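Local coordinates for protein acetylene hydratase (Pelobacter acetylenicus, PDB 2E7Z) that catalyses the hydration of acetylene to acetaldehyde, using a tungsten–bis(molybdopterin guanine dinucleotide) cofactor together with a [4Fe-4S] cluster, at residues 107-110 against 114-117; 121-124 against 130-133; 443-448 against 674-679; 447-452 against 686-691. All coordinates share one frame; numbering follows the deposited sequence.

Interaction 1. Residues 107-110 against 114-117. With MGD (2-amino-5,6-dimercapto-7-methyl-3,7,8a,9-tetrahydro-8-oxa-1,3,9,10-tetraaza-anthracen-4-one guanosine dinucleotide), chain E.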
loop_
_atom_site.group_PDB
_atom_site.type_symbol
_atom_site.label_atom_id
_atom_site.label_comp_id
_atom_site.label_asym_id
_atom_site.label_seq_id
_atom_site.Cartn_x
_atom_site.Cartn_y
_atom_site.Cartn_z
ATOM N N GLN A 107 5.346 -0.357 9.935
ATOM C CA GLN A 107 6.126 0.740 9.359
ATOM C C GLN A 107 5.664 1.046 7.965
ATOM O O GLN A 107 5.544 0.123 7.141
ATOM C CB GLN A 107 7.607 0.331 9.284
ATOM C CG GLN A 107 8.529 1.347 8.634
ATOM C CD GLN A 107 9.784 0.736 8.061
ATOM O OE1 GLN A 107 9.839 -0.481 7.838
ATOM N NE2 GLN A 107 10.771 1.550 7.774
ATOM N N THR A 108 5.420 2.319 7.659
ATOM C CA THR A 108 5.206 2.711 6.271
ATOM C C THR A 108 6.429 3.481 5.801
ATOM O O THR A 108 6.539 4.711 6.041
ATOM C CB THR A 108 3.946 3.570 6.120
ATOM O OG1 THR A 108 2.824 2.797 6.581
ATOM C CG2 THR A 108 3.750 3.955 4.666
ATOM N N GLU A 109 7.356 2.795 5.135
ATOM C CA GLU A 109 8.603 3.447 4.803
ATOM C C GLU A 109 8.431 4.495 3.705
ATOM O O GLU A 109 9.222 5.450 3.663
ATOM C CB GLU A 109 9.697 2.425 4.459
ATOM C CG GLU A 109 11.038 3.035 4.062
ATOM C CD GLU A 109 11.629 4.005 5.091
ATOM O OE1 GLU A 109 11.093 4.133 6.223
ATOM O OE2 GLU A 109 12.638 4.639 4.732
ATOM N N ILE A 110 7.430 4.359 2.817
ATOM C CA ILE A 110 7.317 5.388 1.778
ATOM C C ILE A 110 7.002 6.763 2.345
ATOM O O ILE A 110 7.274 7.766 1.685
ATOM C CB ILE A 110 6.311 4.973 0.667
ATOM C CG1 ILE A 110 6.666 5.596 -0.696
ATOM C CG2 ILE A 110 4.865 5.258 1.064
ATOM C CD1 ILE A 110 7.989 5.078 -1.324
ATOM N N SER A 114 13.846 7.217 4.796
ATOM C CA SER A 114 14.964 7.639 5.612
ATOM C C SER A 114 15.796 6.527 6.230
ATOM O O SER A 114 16.833 6.837 6.790
ATOM C CB SER A 114 14.477 8.552 6.747
ATOM O OG SER A 114 14.043 9.791 6.208
ATOM N N GLU A 115 15.396 5.250 6.116
ATOM C CA GLU A 115 16.156 4.226 6.843
ATOM C C GLU A 115 16.972 3.287 5.954
ATOM O O GLU A 115 17.905 2.674 6.456
ATOM C CB GLU A 115 15.304 3.471 7.871
ATOM C CG GLU A 115 13.986 2.839 7.400
ATOM C CD GLU A 115 14.096 1.495 6.694
ATOM O OE1 GLU A 115 15.128 0.767 6.795
ATOM O OE2 GLU A 115 13.088 1.109 6.040
ATOM N N TYR A 116 16.648 3.165 4.662
ATOM C CA TYR A 116 17.547 2.546 3.686
ATOM C C TYR A 116 17.874 1.087 4.015
ATOM O O TYR A 116 18.906 0.570 3.591
ATOM C CB TYR A 116 18.828 3.364 3.502
ATOM C CG TYR A 116 18.554 4.766 3.014
ATOM C CD1 TYR A 116 18.341 5.014 1.668
ATOM C CD2 TYR A 116 18.436 5.829 3.915
ATOM C CE1 TYR A 116 18.062 6.296 1.204
ATOM C CE2 TYR A 116 18.128 7.127 3.474
ATOM C CZ TYR A 116 17.930 7.337 2.104
ATOM O OH TYR A 116 17.626 8.584 1.617
ATOM N N GLY A 117 16.974 0.404 4.713
ATOM C CA GLY A 117 17.177 -1.005 5.096
ATOM C C GLY A 117 17.572 -1.213 6.539
ATOM O O GLY A 117 17.604 -2.371 7.023
HETATM P PB MGD E . -1.919 6.054 7.710
HETATM O O1B MGD E . -2.552 4.816 8.297
HETATM O O2B MGD E . -2.726 7.288 7.535
HETATM O O3B MGD E . -1.281 5.755 6.269
HETATM O O3A MGD E . -1.033 3.491 5.209
HETATM P PA MGD E . -0.155 4.714 5.790
HETATM O O1A MGD E . 0.593 5.430 4.706
HETATM O O2A MGD E . 0.586 4.147 6.964
HETATM O "O5'" MGD E . -0.647 6.379 8.646
HETATM C "C5'" MGD E . 0.382 7.214 8.145
HETATM C "C4'" MGD E . 0.953 7.948 9.342
HETATM O "O4'" MGD E . 2.182 8.557 8.919
HETATM C "C3'" MGD E . 0.100 9.125 9.805
HETATM O "O3'" MGD E . -0.209 8.955 11.198
HETATM C "C2'" MGD E . 0.936 10.397 9.553
HETATM O "O2'" MGD E . 0.791 11.460 10.516
HETATM C "C1'" MGD E . 2.330 9.832 9.587
HETATM N N9 MGD E . 3.345 10.541 8.793
HETATM C C8 MGD E . 3.194 11.108 7.571
HETATM N N7 MGD E . 4.366 11.575 7.112
HETATM C C5 MGD E . 5.302 11.235 8.025
HETATM C C6 MGD E . 6.737 11.403 8.181
HETATM O O6 MGD E . 7.422 11.977 7.308
HETATM N N1 MGD E . 7.281 10.872 9.289
HETATM C C2 MGD E . 6.603 10.303 10.281
HETATM N N2 MGD E . 7.288 9.808 11.352
HETATM N N3 MGD E . 5.288 10.124 10.210
HETATM C C4 MGD E . 4.627 10.561 9.118
HETATM C C10 MGD E . -1.472 3.574 3.852
HETATM C C11 MGD E . -1.932 2.187 3.459
HETATM O O11 MGD E . -3.100 1.934 4.239
HETATM C C12 MGD E . -2.247 2.141 1.984
HETATM S S12 MGD E . -1.048 2.671 0.885
HETATM C C13 MGD E . -3.412 1.642 1.541
HETATM S S13 MGD E . -3.853 1.690 -0.104
HETATM C C14 MGD E . -4.429 1.023 2.449
HETATM N N15 MGD E . -5.622 1.846 2.581
HETATM C C16 MGD E . -6.522 1.372 3.489
HETATM C C17 MGD E . -7.978 1.540 3.377
HETATM O O17 MGD E . -8.473 2.138 2.396
HETATM N N18 MGD E . -8.746 1.019 4.354
HETATM C C19 MGD E . -8.243 0.353 5.424
HETATM N N19 MGD E . -9.065 -0.139 6.374
HETATM N N20 MGD E . -6.925 0.190 5.597
HETATM C C21 MGD E . -6.057 0.648 4.686
HETATM N N22 MGD E . -4.749 0.446 4.862
HETATM C C23 MGD E . -3.791 0.760 3.823
HETATM O O HOH W 1 11.421 -1.921 6.070
HETATM O O HOH W 2 14.452 3.650 2.965
#
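E109 and E115 bring two carboxylates together, OE1 of E109 lying 3.6 Å from OE2 of E115 with the planes turned 67° apart. The donors gathered on E109 OE2 and E115 OE2 probably offset part of this repulsion, although E491 brings a further carboxylate near E109 OE1. OE2 of E109 accepts from S114 N at 2.8 Å and from E115 N at 3.1 Å, both on its syn side but from opposite faces of the carboxylate, and water 2 links the same oxygen to Y116 N. Across the contact, Q107 NE2 donates to E115 OE2 (2.9 Å) from above that carboxylate's plane, while Q107 OE1 receives W131 NE1. E115 CG sits between its own backbone N and carbonyl carbon (chi1 53°), and the bend at chi2 turns the other oxygen to L119 N in helix 118-126. Were E109 cut back to an alanine, the amides of S114 and E115 would probably lose their shared acceptor, and the loop would be freer to shift. T108 OG1 donates to a cofactor phosphate oxygen, O2A, at 2.6 Å. This is the loop between strand 103-107 and helix 118-126 of a beta-alpha-beta unit, its T108 end holding the dinucleotide phosphate.

Interaction 2. Residues 121-124 against 130-133; sequences RFMN and NWTS
The indole of W131 meets M123 at its edge: SD lies close to the ring plane, 78° off the normal and 4.8 Å from the centroid of the five-membered ring, with CD1 as its nearest ring atom at 3.8 Å. M123 lies over neither face. L119 and R120 of the same helix also touch the tryptophan side chain. NE1, next to CD1 on the rim, donates to Q107 OE1, which ties down the polar corner of an otherwise apolar group. The second flat group in the contact is the peptide joining N130 to W131. Its broad side takes the terminal methyl of M123, CE standing 3.7 Å from N130 C and 3.8 Å from W131 N. One thioether therefore serves two planes, giving its sulfur to a ring edge and its methyl to a peptide face. The torsions make this possible: M123 runs straight out from the helix through chi2, then turns at chi3 (74°), which swings CE aside from the line of the chain and onto the backbone. The tryptophan, with CG anti to its backbone N (chi1 -177°), lies roughly perpendicular to the methionine. No hydrogen bond joins the two segments, so the contact is purely van der Waals and Met-aromatic in nature. Strand 131-132 is the outermost strand of its sheet and lies parallel to strand 103-107. Helix 118-126 and these two strands form a beta-alpha-beta crossover, and the contact packs the crossover helix against the second strand of the unit.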
loop_
_atom_site.group_PDB
_atom_site.type_symbol
_atom_site.label_atom_id
_atom_site.label_comp_id
_atom_site.label_asym_id
_atom_site.label_seq_id
_atom_site.Cartn_x
_atom_site.Cartn_y
_atom_site.Cartn_z
ATOM N N ARG A 121 17.257 -4.343 9.315
ATOM C CA ARG A 121 18.579 -4.667 9.850
ATOM C C ARG A 121 18.515 -4.805 11.368
ATOM O O ARG A 121 18.942 -5.806 11.955
ATOM C CB ARG A 121 19.589 -3.635 9.395
ATOM C CG ARG A 121 21.048 -3.907 9.757
ATOM C CD ARG A 121 21.868 -2.749 9.227
ATOM N NE ARG A 121 23.313 -2.925 9.402
ATOM C CZ ARG A 121 24.131 -3.462 8.485
ATOM N NH1 ARG A 121 23.647 -3.897 7.312
ATOM N NH2 ARG A 121 25.445 -3.582 8.745
ATOM N N PHE A 122 17.973 -3.781 12.014
ATOM C CA PHE A 122 17.800 -3.794 13.454
ATOM C C PHE A 122 16.951 -4.961 13.933
ATOM O O PHE A 122 17.345 -5.688 14.859
ATOM C CB PHE A 122 17.154 -2.454 13.886
ATOM C CG PHE A 122 16.721 -2.409 15.320
ATOM C CD1 PHE A 122 17.658 -2.246 16.335
ATOM C CD2 PHE A 122 15.380 -2.488 15.659
ATOM C CE1 PHE A 122 17.281 -2.240 17.659
ATOM C CE2 PHE A 122 14.979 -2.438 16.998
ATOM C CZ PHE A 122 15.938 -2.322 17.992
ATOM N N MET A 123 15.794 -5.169 13.297
ATOM C CA MET A 123 14.927 -6.257 13.716
ATOM C C MET A 123 15.617 -7.613 13.532
ATOM O O MET A 123 15.473 -8.489 14.384
ATOM C CB MET A 123 13.617 -6.256 12.936
ATOM C CG MET A 123 12.769 -5.020 13.249
ATOM S SD MET A 123 11.143 -5.133 12.427
ATOM C CE MET A 123 10.339 -6.386 13.468
ATOM N N ASN A 124 16.362 -7.772 12.434
ATOM C CA ASN A 124 17.009 -9.063 12.129
ATOM C C ASN A 124 18.143 -9.356 13.077
ATOM O O ASN A 124 18.341 -10.505 13.446
ATOM C CB ASN A 124 17.421 -9.075 10.657
ATOM C CG ASN A 124 16.211 -9.228 9.737
ATOM O OD1 ASN A 124 15.176 -9.751 10.159
ATOM N ND2 ASN A 124 16.344 -8.799 8.480
ATOM N N ASN A 130 8.752 -10.051 13.185
ATOM C CA ASN A 130 7.370 -9.555 13.187
ATOM C C ASN A 130 7.162 -8.110 12.701
ATOM O O ASN A 130 6.687 -7.238 13.435
ATOM C CB ASN A 130 6.715 -9.866 14.521
ATOM C CG ASN A 130 6.471 -11.371 14.692
ATOM O OD1 ASN A 130 6.728 -11.941 15.771
ATOM N ND2 ASN A 130 6.063 -12.025 13.613
ATOM N N TRP A 131 7.562 -7.899 11.452
ATOM C CA TRP A 131 7.369 -6.651 10.736
ATOM C C TRP A 131 6.154 -6.750 9.846
ATOM O O TRP A 131 6.022 -7.772 9.102
ATOM C CB TRP A 131 8.587 -6.375 9.853
ATOM C CG TRP A 131 8.515 -5.067 9.133
ATOM C CD1 TRP A 131 8.996 -3.887 9.603
ATOM C CD2 TRP A 131 7.981 -4.807 7.823
ATOM N NE1 TRP A 131 8.758 -2.889 8.679
ATOM C CE2 TRP A 131 8.165 -3.429 7.569
ATOM C CE3 TRP A 131 7.395 -5.606 6.826
ATOM C CZ2 TRP A 131 7.772 -2.815 6.380
ATOM C CZ3 TRP A 131 6.986 -4.991 5.624
ATOM C CH2 TRP A 131 7.199 -3.604 5.408
ATOM N N THR A 132 5.293 -5.735 9.880
ATOM C CA THR A 132 4.238 -5.672 8.908
ATOM C C THR A 132 4.063 -4.213 8.502
ATOM O O THR A 132 4.788 -3.329 8.988
ATOM C CB THR A 132 2.926 -6.331 9.380
ATOM O OG1 THR A 132 2.086 -6.540 8.242
ATOM C CG2 THR A 132 2.181 -5.495 10.387
ATOM N N SER A 133 3.126 -3.972 7.602
ATOM C CA SER A 133 2.978 -2.653 7.041
ATOM C C SER A 133 1.592 -2.569 6.442
ATOM O O SER A 133 1.042 -3.571 5.970
ATOM C CB SER A 133 4.055 -2.432 5.966
ATOM O OG SER A 133 3.916 -1.164 5.334
#

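Interaction 3. Residues 443-448 against 674-679; sequences MTPTAQ and GRWCPE
W676 stands between two prolines, only one of them, P445, in CH-pi geometry. P445 comes over one face almost along the normal: its CD is 3.4 Å from the centroid of the six-membered ring and only 5° off the perpendicular. P678 of the tryptophan's own segment lies on the opposite face, its CG 3.6 Å above the plane but displaced toward the rim. The far end of the indole reaches the backbone just before P445, CH2 lying 3.6 Å from M443 O and equally near T444 CA. The ring takes this direction because W676 CG lies between its backbone N and carbonyl carbon (chi1 62°), and NE1 donates to S610 O of a cofactor-binding loop. The receiving loop is braced internally: T444 OG1 accepts from A447 N at 3.0 Å, an ST motif, and Q448 NE2 donates to M443 O nearly straight (171°), while OE1 of the same amide accepts from G683 N. With an alanine at W676, a gap would probably open between P445 and P678, and S610 O would lose its donor. The packing joins the molybdopterin oxidoreductase region to the dinucleotide-binding domain, beside the cofactor pocket, where T444 touches a bound dinucleotide.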
loop_
_atom_site.group_PDB
_atom_site.type_symbol
_atom_site.label_atom_id
_atom_site.label_comp_id
_atom_site.label_asym_id
_atom_site.label_seq_id
_atom_site.Cartn_x
_atom_site.Cartn_y
_atom_site.Cartn_z
ATOM N N MET A 443 -0.363 13.655 17.275
ATOM C CA MET A 443 -0.948 12.790 18.281
ATOM C C MET A 443 -2.121 12.021 17.643
ATOM O O MET A 443 -3.287 12.276 17.906
ATOM C CB MET A 443 -1.353 13.616 19.514
ATOM C CG MET A 443 -1.818 12.818 20.719
ATOM S SD MET A 443 -0.655 11.552 21.370
ATOM C CE MET A 443 0.598 12.551 22.166
ATOM N N THR A 444 -1.779 11.068 16.790
ATOM C CA THR A 444 -2.754 10.262 16.088
ATOM C C THR A 444 -3.468 9.323 17.064
ATOM O O THR A 444 -3.047 9.158 18.206
ATOM C CB THR A 444 -2.073 9.402 15.015
ATOM O OG1 THR A 444 -1.267 8.439 15.697
ATOM C CG2 THR A 444 -1.232 10.260 14.098
ATOM N N PRO A 445 -4.570 8.699 16.620
ATOM C CA PRO A 445 -5.222 7.733 17.470
ATOM C C PRO A 445 -4.274 6.628 17.954
ATOM O O PRO A 445 -4.371 6.190 19.080
ATOM C CB PRO A 445 -6.361 7.208 16.588
ATOM C CG PRO A 445 -6.722 8.439 15.703
ATOM C CD PRO A 445 -5.361 9.023 15.406
ATOM N N THR A 446 -3.346 6.200 17.095
ATOM C CA THR A 446 -2.326 5.232 17.507
ATOM C C THR A 446 -1.349 5.835 18.526
ATOM O O THR A 446 -1.035 5.214 19.527
ATOM C CB THR A 446 -1.565 4.722 16.271
ATOM O OG1 THR A 446 -2.517 4.120 15.404
ATOM C CG2 THR A 446 -0.559 3.687 16.688
ATOM N N ALA A 447 -0.888 7.063 18.280
ATOM C CA ALA A 447 0.034 7.719 19.208
ATOM C C ALA A 447 -0.618 7.887 20.592
ATOM O O ALA A 447 0.043 7.801 21.626
ATOM C CB ALA A 447 0.461 9.072 18.652
ATOM N N GLN A 448 -1.939 8.048 20.587
ATOM C CA GLN A 448 -2.666 8.232 21.846
ATOM C C GLN A 448 -2.569 7.033 22.768
ATOM O O GLN A 448 -2.761 7.109 23.978
ATOM C CB GLN A 448 -4.111 8.500 21.533
ATOM C CG GLN A 448 -4.267 9.952 21.052
ATOM C CD GLN A 448 -5.675 10.287 20.608
ATOM O OE1 GLN A 448 -6.651 9.785 21.180
ATOM N NE2 GLN A 448 -5.790 11.146 19.587
ATOM N N GLY A 674 -9.866 6.415 6.856
ATOM C CA GLY A 674 -8.857 7.266 7.458
ATOM C C GLY A 674 -9.416 8.447 8.200
ATOM O O GLY A 674 -8.668 9.283 8.650
ATOM N N ARG A 675 -10.740 8.521 8.329
ATOM C CA ARG A 675 -11.348 9.694 8.939
ATOM C C ARG A 675 -11.270 9.691 10.463
ATOM O O ARG A 675 -11.656 8.721 11.111
ATOM C CB ARG A 675 -12.807 9.809 8.481
ATOM C CG ARG A 675 -12.925 10.344 7.090
ATOM C CD ARG A 675 -12.757 11.869 7.207
ATOM N NE ARG A 675 -12.723 12.503 5.932
ATOM C CZ ARG A 675 -12.751 13.814 5.743
ATOM N NH1 ARG A 675 -12.847 14.656 6.773
ATOM N NH2 ARG A 675 -12.710 14.262 4.511
ATOM N N TRP A 676 -10.740 10.778 11.015
ATOM C CA TRP A 676 -10.802 11.015 12.442
ATOM C C TRP A 676 -10.765 12.529 12.645
ATOM O O TRP A 676 -10.685 13.264 11.667
ATOM C CB TRP A 676 -9.684 10.290 13.209
ATOM C CG TRP A 676 -8.271 10.716 12.857
ATOM C CD1 TRP A 676 -7.603 10.495 11.678
ATOM C CD2 TRP A 676 -7.356 11.395 13.721
ATOM N NE1 TRP A 676 -6.319 10.990 11.760
ATOM C CE2 TRP A 676 -6.149 11.574 12.992
ATOM C CE3 TRP A 676 -7.449 11.908 15.036
ATOM C CZ2 TRP A 676 -5.033 12.217 13.536
ATOM C CZ3 TRP A 676 -6.330 12.542 15.590
ATOM C CH2 TRP A 676 -5.139 12.709 14.830
ATOM N N CYS A 677 -10.786 12.973 13.895
ATOM C CA CYS A 677 -11.079 14.371 14.230
ATOM C C CYS A 677 -10.010 14.910 15.188
ATOM O O CYS A 677 -10.218 14.914 16.400
ATOM C CB CYS A 677 -12.459 14.429 14.898
ATOM S SG CYS A 677 -13.778 13.457 14.040
ATOM N N PRO A 678 -8.862 15.363 14.648
ATOM C CA PRO A 678 -7.732 15.826 15.459
ATOM C C PRO A 678 -8.023 17.009 16.367
ATOM O O PRO A 678 -7.256 17.265 17.292
ATOM C CB PRO A 678 -6.673 16.197 14.409
ATOM C CG PRO A 678 -7.029 15.391 13.210
ATOM C CD PRO A 678 -8.533 15.369 13.212
ATOM N N GLU A 679 -9.125 17.712 16.104
ATOM C CA GLU A 679 -9.547 18.841 16.926
ATOM C C GLU A 679 -10.119 18.370 18.259
ATOM O O GLU A 679 -10.197 19.131 19.206
ATOM C CB GLU A 679 -10.567 19.703 16.164
ATOM C CG GLU A 679 -11.935 19.030 15.958
ATOM C CD GLU A 679 -12.061 18.230 14.668
ATOM O OE1 GLU A 679 -13.201 18.016 14.202
ATOM O OE2 GLU A 679 -11.034 17.791 14.113
#

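Interaction 4. Residues 447-452 against 686-691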
loop_
_atom_site.group_PDB
_atom_site.type_symbol
_atom_site.label_atom_id
_atom_site.label_comp_id
_atom_site.label_asym_id
_atom_site.label_seq_id
_atom_site.Cartn_x
_atom_site.Cartn_y
_atom_site.Cartn_z
ATOM N N ALA A 447 -0.888 7.063 18.280
ATOM C CA ALA A 447 0.034 7.719 19.208
ATOM C C ALA A 447 -0.618 7.887 20.592
ATOM O O ALA A 447 0.043 7.801 21.626
ATOM C CB ALA A 447 0.461 9.072 18.652
ATOM N N GLN A 448 -1.939 8.048 20.587
ATOM C CA GLN A 448 -2.666 8.232 21.846
ATOM C C GLN A 448 -2.569 7.033 22.768
ATOM O O GLN A 448 -2.761 7.109 23.978
ATOM C CB GLN A 448 -4.111 8.500 21.533
ATOM C CG GLN A 448 -4.267 9.952 21.052
ATOM C CD GLN A 448 -5.675 10.287 20.608
ATOM O OE1 GLN A 448 -6.651 9.785 21.180
ATOM N NE2 GLN A 448 -5.790 11.146 19.587
ATOM N N LEU A 449 -2.253 5.889 22.151
ATOM C CA LEU A 449 -2.109 4.588 22.827
ATOM C C LEU A 449 -0.667 4.251 23.163
ATOM O O LEU A 449 -0.376 3.153 23.657
ATOM C CB LEU A 449 -2.756 3.485 21.967
ATOM C CG LEU A 449 -4.292 3.549 21.932
ATOM C CD1 LEU A 449 -4.898 2.936 20.670
ATOM C CD2 LEU A 449 -4.900 2.935 23.179
ATOM N N ALA A 450 0.246 5.198 22.935
ATOM C CA ALA A 450 1.654 4.918 23.105
ATOM C C ALA A 450 2.165 5.184 24.514
ATOM O O ALA A 450 1.551 5.944 25.260
ATOM C CB ALA A 450 2.468 5.676 22.083
ATOM N N ASP A 451 3.306 4.565 24.846
ATOM C CA ASP A 451 4.102 4.973 26.020
ATOM C C ASP A 451 4.967 6.185 25.683
ATOM O O ASP A 451 5.237 7.040 26.540
ATOM C CB ASP A 451 4.977 3.826 26.493
ATOM C CG ASP A 451 4.145 2.680 26.997
ATOM O OD1 ASP A 451 3.639 2.745 28.144
ATOM O OD2 ASP A 451 3.975 1.707 26.257
ATOM N N TYR A 452 5.423 6.256 24.436
ATOM C CA TYR A 452 6.303 7.325 23.950
ATOM C C TYR A 452 5.897 7.717 22.558
ATOM O O TYR A 452 5.708 6.817 21.693
ATOM C CB TYR A 452 7.794 6.888 23.910
ATOM C CG TYR A 452 8.310 6.434 25.253
ATOM C CD1 TYR A 452 8.168 5.106 25.658
ATOM C CD2 TYR A 452 8.893 7.353 26.140
ATOM C CE1 TYR A 452 8.590 4.668 26.890
ATOM C CE2 TYR A 452 9.301 6.957 27.409
ATOM C CZ TYR A 452 9.132 5.616 27.773
ATOM O OH TYR A 452 9.527 5.208 29.026
ATOM N N THR A 686 -13.501 9.820 23.671
ATOM C CA THR A 686 -13.868 10.312 22.350
ATOM C C THR A 686 -13.626 9.232 21.265
ATOM O O THR A 686 -13.656 9.544 20.067
ATOM C CB THR A 686 -13.075 11.579 21.984
ATOM O OG1 THR A 686 -11.673 11.275 21.984
ATOM C CG2 THR A 686 -13.323 12.720 22.989
ATOM N N GLY A 687 -13.400 7.974 21.665
ATOM C CA GLY A 687 -13.043 6.924 20.708
ATOM C C GLY A 687 -11.734 7.260 20.020
ATOM O O GLY A 687 -11.599 7.050 18.825
ATOM N N PHE A 688 -10.798 7.842 20.769
ATOM C CA PHE A 688 -9.493 8.270 20.268
ATOM C C PHE A 688 -9.662 9.274 19.147
ATOM O O PHE A 688 -9.282 9.060 17.985
ATOM C CB PHE A 688 -8.621 7.047 19.915
ATOM C CG PHE A 688 -8.430 6.149 21.088
ATOM C CD1 PHE A 688 -7.522 6.489 22.074
ATOM C CD2 PHE A 688 -9.241 5.028 21.272
ATOM C CE1 PHE A 688 -7.391 5.715 23.226
ATOM C CE2 PHE A 688 -9.112 4.251 22.414
ATOM C CZ PHE A 688 -8.181 4.566 23.377
ATOM N N SER A 689 -10.285 10.385 19.542
ATOM C CA SER A 689 -10.515 11.521 18.651
ATOM C C SER A 689 -11.300 11.074 17.418
ATOM O O SER A 689 -11.010 11.488 16.288
ATOM C CB SER A 689 -9.208 12.221 18.268
ATOM O OG SER A 689 -8.484 12.609 19.420
ATOM N N GLY A 690 -12.318 10.248 17.651
ATOM C CA GLY A 690 -13.211 9.833 16.580
ATOM C C GLY A 690 -12.804 8.619 15.768
ATOM O O GLY A 690 -13.575 8.161 14.933
ATOM N N ALA A 691 -11.604 8.093 16.008
ATOM C CA ALA A 691 -11.164 6.893 15.299
ATOM C C ALA A 691 -12.189 5.764 15.377
ATOM O O ALA A 691 -12.476 5.125 14.366
ATOM C CB ALA A 691 -9.870 6.430 15.910
#
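Q448 reaches across to a loop whose shape depends on an uncommon backbone, since G687, F688, S689 and G690 all have positive phi. The extended glutamine runs antiparallel alongside F688. OE1 arrives near the plane of the phenyl ring at its edge, 3.5 Å from F688 CD1, and is also 3.3 Å from F688 CA. NE2 donates to S689 OG at 3.1 Å, the hydroxyl oxygen lying some 20° off the plane of the amide. F688 has CG anti to the carbonyl carbon (chi1 -58°), which carries its ring out toward L449. L449 CG is likewise opposite its carbonyl carbon (chi1 -71°), which brings the end of the leucine nearer the ring, almost at right angles to it, with CD2 3.7 Å from F688 CZ. Helix 423-431 adds L427 against both residues. Within the loop, S689 N donates to T686 OG1, an ST motif, and a type I' turn from F688 to A691 leads into helix 691-694. S689 OG also bonds to E681 O. The chemistry is thus split in two, an apolar patch of leucine on phenylalanine beside a buried amide with G683 N at its oxygen and S689 OG and M443 O at its nitrogen, which is likely to fix the rotation of the amide.

How the interactions relate
The four contacts form two pairs. Interactions 1 and 2 follow each other along one beta-alpha-beta unit, with centres 11 Å apart, and touch at Q107, whose O meets S133 OG and whose OE1 meets W131 NE1, each at 2.8 Å. Interactions 3 and 4 share A447 and Q448, have centres only 6 Å apart, and are joined by C677 N and S689 O (2.8 Å), so that they act as one interface between the oxidoreductase region and the dinucleotide-binding domain. Between the pairs there is no touch, the nearest atoms of interactions 1 and 3 being about 10 Å apart. T108 in interaction 1 and T444 in interaction 3 line the pocket of the same bound dinucleotide, while the tungsten lies about 13 Å from the E109 side chain.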